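Local coordinates for protein bacterioferritin (Mycobacterium smegmatis str. MC2 155, PDB 3BKN) that probably stores iron, oxidising ferrous ions with dioxygen at a di-metal centre and depositing the ferric mineral inside a hollow shell of 24 haem-binding subunits, at residues Met1-Asn12 / Arg61-Asn70. Sequence-based numbering, arbitrary orientation.
Sequences MQGDPDVLKLLN and RILLLDGLPN
Leu8, Leu11, Ile62 and Leu65 pack where the first two helices of the ferritin four-helix bundle meet, the start of helix 5-34 lying against the end of helix 38-64. Branched aliphatic residues suit this tight side: Leu8 CD2 reaches Leu65 CB at 3.6 Å, and Leu11 and Ile62 run past each other in opposite directions, Leu11 CB 3.8 Å from Ile62 CG1. With CG beside its backbone N (chi1 -65°), Leu65 lays its side chain against Gly3 CA; as glycine, Gly3 lets the chain come close enough for its N to donate to Leu65 O. A Schellman motif closes helix 38-64, Gly67 N bonding to Ile62 O and Asp66 N to Leu63 O, with Asp66 the C-prime residue at positive phi. Toward the chain start, where Asp66 is exposed, Met1 leans its bent, flexible chain on Leu64 and Leu65, with CE 3.7 Å from Leu65 CD2, and its amino group forms a long salt bridge to Asp66; a second subunit, through Glu135 and Tyr95, also meets Met1. At the far end, the amide of Asn12, able both to donate and to accept, grips the chain after the turn: ND2 donates to Leu68 O from above the carbonyl plane, and OD1 accepts from Asn70 N at 2.9 Å.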
loop_
_atom_site.group_PDB
_atom_site.type_symbol
_atom_site.label_atom_id
_atom_site.label_comp_id
_atom_site.label_asym_id
_atom_site.label_seq_id
_atom_site.Cartn_x
_atom_site.Cartn_y
_atom_site.Cartn_z
ATOM N N MET A 1 -46.533 -28.362 -2.978
ATOM C CA MET A 1 -47.164 -28.808 -4.251
ATOM C C MET A 1 -47.199 -30.308 -4.283
ATOM O O MET A 1 -46.369 -30.960 -3.675
ATOM C CB MET A 1 -46.296 -28.383 -5.421
ATOM C CG MET A 1 -46.432 -26.953 -5.839
ATOM S SD MET A 1 -44.860 -26.329 -6.432
ATOM C CE MET A 1 -44.572 -27.433 -7.847
ATOM N N GLN A 2 -48.131 -30.871 -5.020
ATOM C CA GLN A 2 -48.124 -32.312 -5.161
ATOM C C GLN A 2 -47.564 -32.679 -6.511
ATOM O O GLN A 2 -48.040 -32.246 -7.528
ATOM C CB GLN A 2 -49.496 -32.938 -4.892
ATOM C CG GLN A 2 -49.850 -33.054 -3.383
ATOM C CD GLN A 2 -50.563 -34.375 -3.068
ATOM O OE1 GLN A 2 -50.108 -35.445 -3.496
ATOM N NE2 GLN A 2 -51.689 -34.306 -2.330
ATOM N N GLY A 3 -46.501 -33.454 -6.520
ATOM C CA GLY A 3 -45.943 -33.876 -7.779
ATOM C C GLY A 3 -46.766 -34.986 -8.382
ATOM O O GLY A 3 -47.478 -35.717 -7.693
ATOM N N ASP A 4 -46.661 -35.127 -9.682
ATOM C CA ASP A 4 -47.185 -36.288 -10.338
ATOM C C ASP A 4 -46.547 -37.593 -9.804
ATOM O O ASP A 4 -45.344 -37.686 -9.698
ATOM C CB ASP A 4 -47.075 -36.123 -11.855
ATOM C CG ASP A 4 -47.369 -37.405 -12.588
ATOM O OD1 ASP A 4 -46.433 -38.240 -12.660
ATOM O OD2 ASP A 4 -48.531 -37.607 -13.056
ATOM N N PRO A 5 -47.377 -38.581 -9.413
ATOM C CA PRO A 5 -46.791 -39.794 -8.825
ATOM C C PRO A 5 -45.770 -40.566 -9.720
ATOM O O PRO A 5 -44.844 -41.189 -9.164
ATOM C CB PRO A 5 -48.017 -40.625 -8.438
ATOM C CG PRO A 5 -49.164 -40.049 -9.278
ATOM C CD PRO A 5 -48.859 -38.614 -9.425
ATOM N N ASP A 6 -45.927 -40.522 -11.055
ATOM C CA ASP A 6 -44.997 -41.191 -11.966
ATOM C C ASP A 6 -43.648 -40.482 -12.047
ATOM O O ASP A 6 -42.600 -41.114 -12.093
ATOM C CB ASP A 6 -45.651 -41.374 -13.328
ATOM C CG ASP A 6 -46.684 -42.528 -13.315
ATOM O OD1 ASP A 6 -46.327 -43.605 -12.757
ATOM O OD2 ASP A 6 -47.833 -42.375 -13.827
ATOM N N VAL A 7 -43.677 -39.163 -12.018
ATOM C CA VAL A 7 -42.478 -38.356 -11.933
ATOM C C VAL A 7 -41.722 -38.623 -10.641
ATOM O O VAL A 7 -40.482 -38.711 -10.669
ATOM C CB VAL A 7 -42.799 -36.850 -12.080
ATOM C CG1 VAL A 7 -41.619 -35.995 -11.644
ATOM C CG2 VAL A 7 -43.234 -36.536 -13.522
ATOM N N LEU A 8 -42.433 -38.756 -9.513
ATOM C CA LEU A 8 -41.753 -38.973 -8.228
ATOM C C LEU A 8 -41.177 -40.387 -8.165
ATOM O O LEU A 8 -40.100 -40.573 -7.634
ATOM C CB LEU A 8 -42.648 -38.689 -7.039
ATOM C CG LEU A 8 -43.098 -37.236 -6.872
ATOM C CD1 LEU A 8 -44.445 -37.184 -6.176
ATOM C CD2 LEU A 8 -42.070 -36.346 -6.169
ATOM N N LYS A 9 -41.872 -41.376 -8.741
ATOM C CA LYS A 9 -41.280 -42.691 -8.933
ATOM C C LYS A 9 -39.972 -42.582 -9.683
ATOM O O LYS A 9 -38.982 -43.193 -9.294
ATOM C CB LYS A 9 -42.182 -43.598 -9.726
ATOM C CG LYS A 9 -43.164 -44.384 -8.890
ATOM C CD LYS A 9 -44.038 -45.286 -9.802
ATOM C CE LYS A 9 -45.497 -45.248 -9.385
ATOM N NZ LYS A 9 -46.253 -46.352 -10.035
ATOM N N LEU A 10 -39.964 -41.812 -10.763
ATOM C CA LEU A 10 -38.766 -41.676 -11.580
ATOM C C LEU A 10 -37.634 -40.957 -10.817
ATOM O O LEU A 10 -36.515 -41.430 -10.753
ATOM C CB LEU A 10 -39.109 -40.968 -12.894
ATOM C CG LEU A 10 -37.913 -40.523 -13.722
ATOM C CD1 LEU A 10 -37.156 -41.692 -14.386
ATOM C CD2 LEU A 10 -38.461 -39.591 -14.771
ATOM N N LEU A 11 -37.943 -39.815 -10.214
ATOM C CA LEU A 11 -36.970 -39.134 -9.384
ATOM C C LEU A 11 -36.366 -40.025 -8.297
ATOM O O LEU A 11 -35.167 -40.015 -8.028
ATOM C CB LEU A 11 -37.594 -37.895 -8.774
ATOM C CG LEU A 11 -38.000 -36.821 -9.771
ATOM C CD1 LEU A 11 -38.706 -35.836 -9.005
ATOM C CD2 LEU A 11 -36.860 -36.126 -10.476
ATOM N N ASN A 12 -37.199 -40.799 -7.657
ATOM C CA ASN A 12 -36.709 -41.773 -6.708
ATOM C C ASN A 12 -35.840 -42.867 -7.272
ATOM O O ASN A 12 -34.846 -43.215 -6.646
ATOM C CB ASN A 12 -37.832 -42.349 -5.885
ATOM C CG ASN A 12 -37.893 -41.719 -4.577
ATOM O OD1 ASN A 12 -36.871 -41.615 -3.909
ATOM N ND2 ASN A 12 -39.039 -41.244 -4.196
ATOM N N ARG A 61 -35.947 -31.578 -5.027
ATOM C CA ARG A 61 -37.074 -31.660 -5.915
ATOM C C ARG A 61 -38.159 -32.631 -5.380
ATOM O O ARG A 61 -39.349 -32.290 -5.357
ATOM C CB ARG A 61 -36.560 -32.083 -7.285
ATOM C CG ARG A 61 -37.579 -31.903 -8.367
ATOM C CD ARG A 61 -38.015 -30.501 -8.468
ATOM N NE ARG A 61 -39.211 -30.395 -9.286
ATOM C CZ ARG A 61 -39.873 -29.244 -9.460
ATOM N NH1 ARG A 61 -39.441 -28.100 -8.877
ATOM N NH2 ARG A 61 -40.956 -29.227 -10.216
ATOM N N ILE A 62 -37.759 -33.829 -4.948
ATOM C CA ILE A 62 -38.696 -34.773 -4.368
ATOM C C ILE A 62 -39.434 -34.089 -3.219
ATOM O O ILE A 62 -40.650 -34.181 -3.113
ATOM C CB ILE A 62 -38.010 -36.053 -3.906
ATOM C CG1 ILE A 62 -37.433 -36.778 -5.132
ATOM C CG2 ILE A 62 -38.970 -36.937 -3.221
ATOM C CD1 ILE A 62 -36.652 -38.026 -4.785
ATOM N N LEU A 63 -38.697 -33.368 -2.383
ATOM C CA LEU A 63 -39.298 -32.730 -1.208
ATOM C C LEU A 63 -40.256 -31.615 -1.592
ATOM O O LEU A 63 -41.355 -31.540 -1.087
ATOM C CB LEU A 63 -38.188 -32.202 -0.289
ATOM C CG LEU A 63 -37.556 -33.349 0.490
ATOM C CD1 LEU A 63 -36.364 -32.828 1.203
ATOM C CD2 LEU A 63 -38.596 -34.032 1.448
ATOM N N LEU A 64 -39.839 -30.783 -2.521
ATOM C CA LEU A 64 -40.672 -29.718 -3.027
ATOM C C LEU A 64 -41.989 -30.283 -3.623
ATOM O O LEU A 64 -43.039 -29.649 -3.521
ATOM C CB LEU A 64 -39.856 -28.875 -4.018
ATOM C CG LEU A 64 -40.464 -27.574 -4.486
ATOM C CD1 LEU A 64 -39.462 -26.697 -5.304
ATOM C CD2 LEU A 64 -41.728 -27.920 -5.296
ATOM N N LEU A 65 -41.950 -31.485 -4.200
ATOM C CA LEU A 65 -43.142 -32.080 -4.783
ATOM C C LEU A 65 -43.893 -32.960 -3.770
ATOM O O LEU A 65 -44.772 -33.743 -4.144
ATOM C CB LEU A 65 -42.781 -32.845 -6.068
ATOM C CG LEU A 65 -42.247 -32.060 -7.292
ATOM C CD1 LEU A 65 -41.976 -32.927 -8.543
ATOM C CD2 LEU A 65 -43.124 -30.877 -7.677
ATOM N N ASP A 66 -43.547 -32.807 -2.494
ATOM C CA ASP A 66 -44.126 -33.532 -1.344
ATOM C C ASP A 66 -44.014 -35.001 -1.425
ATOM O O ASP A 66 -44.923 -35.687 -0.983
ATOM C CB ASP A 66 -45.596 -33.252 -1.105
ATOM C CG ASP A 66 -45.850 -31.884 -0.555
ATOM O OD1 ASP A 66 -44.921 -31.197 -0.062
ATOM O OD2 ASP A 66 -47.015 -31.476 -0.630
ATOM N N GLY A 67 -42.922 -35.489 -2.007
ATOM C CA GLY A 67 -42.632 -36.922 -2.095
ATOM C C GLY A 67 -41.739 -37.324 -0.954
ATOM O O GLY A 67 -41.364 -36.496 -0.103
ATOM N N LEU A 68 -41.426 -38.611 -0.914
ATOM C CA LEU A 68 -40.536 -39.161 0.109
ATOM C C LEU A 68 -39.241 -39.640 -0.538
ATOM O O LEU A 68 -39.226 -40.666 -1.260
ATOM C CB LEU A 68 -41.192 -40.334 0.770
ATOM C CG LEU A 68 -42.433 -39.981 1.560
ATOM C CD1 LEU A 68 -43.574 -40.905 1.097
ATOM C CD2 LEU A 68 -42.127 -40.067 3.075
ATOM N N PRO A 69 -38.143 -38.895 -0.310
ATOM C CA PRO A 69 -36.891 -39.340 -0.863
ATOM C C PRO A 69 -36.470 -40.662 -0.218
ATOM O O PRO A 69 -36.469 -40.804 1.042
ATOM C CB PRO A 69 -35.930 -38.236 -0.484
ATOM C CG PRO A 69 -36.716 -37.196 0.119
ATOM C CD PRO A 69 -38.021 -37.665 0.470
ATOM N N ASN A 70 -36.135 -41.633 -1.066
ATOM C CA ASN A 70 -35.712 -42.949 -0.576
ATOM C C ASN A 70 -34.198 -42.985 -0.345
ATOM O O ASN A 70 -33.408 -43.111 -1.273
ATOM C CB ASN A 70 -36.174 -44.096 -1.508
ATOM C CG ASN A 70 -36.064 -45.508 -0.847
ATOM O OD1 ASN A 70 -35.074 -45.852 -0.187
ATOM N ND2 ASN A 70 -37.078 -46.334 -1.068
#